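Alpha-amylase G-6 (Bacillus halodurans, PDB 2C3G) probably binds starch through this family 26 carbohydrate-binding module, one part of a longer amylase. Local coordinates at residues Y25-N28 against P29-E33. Sequence-based numbering, arbitrary orientation.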
loop_
_atom_site.group_PDB
_atom_site.type_symbol
_atom_site.label_atom_id
_atom_site.label_comp_id
_atom_site.label_asym_id
_atom_site.label_seq_id
_atom_site.Cartn_x
_atom_site.Cartn_y
_atom_site.Cartn_z
ATOM N N TYR A 25 -5.247 -3.341 7.134
ATOM C CA TYR A 25 -5.976 -4.068 8.166
ATOM C C TYR A 25 -7.029 -4.975 7.504
ATOM O O TYR A 25 -6.975 -5.203 6.296
ATOM C CB TYR A 25 -6.599 -3.090 9.182
ATOM C CG TYR A 25 -7.506 -2.049 8.560
ATOM C CD1 TYR A 25 -6.977 -0.924 7.947
ATOM C CD2 TYR A 25 -8.893 -2.186 8.592
ATOM C CE1 TYR A 25 -7.778 0.031 7.383
ATOM C CE2 TYR A 25 -9.719 -1.220 8.015
ATOM C CZ TYR A 25 -9.152 -0.112 7.415
ATOM O OH TYR A 25 -9.921 0.868 6.822
ATOM N N ASP A 26 -8.014 -5.437 8.276
ATOM C CA ASP A 26 -8.835 -6.589 7.893
ATOM C C ASP A 26 -8.411 -7.298 6.601
ATOM O O ASP A 26 -9.005 -7.151 5.554
ATOM C CB ASP A 26 -10.380 -6.464 8.160
ATOM C CG ASP A 26 -11.114 -5.469 7.249
ATOM O OD1 ASP A 26 -11.099 -4.254 7.561
ATOM O OD2 ASP A 26 -11.827 -5.820 6.273
ATOM N N THR A 27 -7.320 -8.039 6.763
ATOM C CA THR A 27 -6.744 -8.952 5.797
ATOM C C THR A 27 -7.588 -10.206 5.706
ATOM O O THR A 27 -8.194 -10.629 6.695
ATOM C CB THR A 27 -5.318 -9.361 6.275
ATOM O OG1 THR A 27 -5.378 -9.854 7.624
ATOM C CG2 THR A 27 -4.381 -8.139 6.390
ATOM N N ASN A 28 -7.610 -10.813 4.526
ATOM C CA ASN A 28 -8.277 -12.096 4.331
ATOM C C ASN A 28 -7.492 -12.873 3.259
ATOM O O ASN A 28 -7.332 -12.383 2.137
ATOM C CB ASN A 28 -9.765 -11.881 3.946
ATOM C CG ASN A 28 -10.532 -13.204 3.704
ATOM O OD1 ASN A 28 -10.119 -14.275 4.146
ATOM N ND2 ASN A 28 -11.670 -13.113 2.997
ATOM N N PRO A 29 -6.947 -14.045 3.595
ATOM C CA PRO A 29 -7.013 -14.648 4.938
ATOM C C PRO A 29 -6.301 -13.850 5.997
ATOM O O PRO A 29 -5.361 -13.115 5.682
ATOM C CB PRO A 29 -6.309 -15.990 4.764
ATOM C CG PRO A 29 -5.512 -15.861 3.520
ATOM C CD PRO A 29 -6.213 -14.892 2.642
ATOM N N LYS A 30 -6.744 -14.004 7.237
ATOM C CA LYS A 30 -6.246 -13.191 8.338
ATOM C C LYS A 30 -4.781 -13.490 8.602
ATOM O O LYS A 30 -4.369 -14.642 8.693
ATOM C CB LYS A 30 -7.094 -13.371 9.608
ATOM C CG LYS A 30 -7.041 -12.187 10.587
ATOM C CD LYS A 30 -7.846 -10.971 10.095
ATOM C CE LYS A 30 -8.353 -10.141 11.275
ATOM N NZ LYS A 30 -8.127 -8.659 11.136
ATOM N N VAL A 31 -4.012 -12.413 8.729
ATOM C CA VAL A 31 -2.563 -12.445 8.731
ATOM C C VAL A 31 -2.150 -11.335 9.688
ATOM O O VAL A 31 -2.971 -10.440 9.964
ATOM C CB VAL A 31 -2.072 -12.229 7.274
ATOM C CG1 VAL A 31 -1.716 -10.772 6.975
ATOM C CG2 VAL A 31 -0.991 -13.189 6.916
ATOM N N ASP A 32 -0.924 -11.393 10.220
ATOM C CA ASP A 32 -0.444 -10.345 11.119
ATOM C C ASP A 32 -0.629 -8.982 10.452
ATOM O O ASP A 32 -0.229 -8.767 9.303
ATOM C CB ASP A 32 1.028 -10.576 11.519
ATOM C CG ASP A 32 1.193 -11.148 12.947
ATOM O OD1 ASP A 32 0.186 -11.556 13.580
ATOM O OD2 ASP A 32 2.313 -11.233 13.515
ATOM N N GLU A 33 -1.271 -8.075 11.176
ATOM C CA GLU A 33 -1.481 -6.721 10.692
ATOM C C GLU A 33 -0.626 -5.718 11.468
ATOM O O GLU A 33 -0.512 -5.808 12.694
ATOM C CB GLU A 33 -2.953 -6.305 10.752
ATOM C CG GLU A 33 -3.928 -7.424 11.045
ATOM C CD GLU A 33 -5.158 -7.381 10.156
ATOM O OE1 GLU A 33 -5.995 -6.469 10.310
ATOM O OE2 GLU A 33 -5.300 -8.285 9.317
#
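Thr27 and Glu33 meet where the chain folds back on itself just after strand 20-28. The polar contacts centre on one carboxylate oxygen. Thr27 N gives a nearly straight hydrogen bond to Glu33 OE2, 3.3 Å long, on the syn side and 16° out of the carboxylate plane. Thr27 OG1 also faces Glu33 OE2, at a modelled separation so short that this bond is doubtful in detail. The same hydroxyl accepts a hydrogen bond from Val31 N, 3.1 Å from Thr27 OG1. Chi1 of 53° sets the hydroxyl between the backbone N and the carbonyl carbon, facing Val31 N. Thr27 thus ties its own strand end to two points of the returning loop.

The other carboxylate oxygen takes part in a salt bridge. Lys30 NZ lies 3.2 Å from Glu33 OE1, with a weak hydrogen bond.

Van der Waals contacts lie around the hydroxyl. The Lys30 chain, bent at chi2 and chi4, runs alongside Thr27, with Lys30 CD 3.4 Å from Thr27 O. Thr27 CG2 meets Val31 CG1 at 3.8 Å, the two side chains crossing at about a right angle. Thr27 also touches Val57 and, on strand 59-66, Val60.

The peptide bond between Asn28 and Pro29 is cis. The arrangement is a surface turn with a cis-proline, leading out of an outermost strand of the three-stranded antiparallel sheet in this beta-sandwich module.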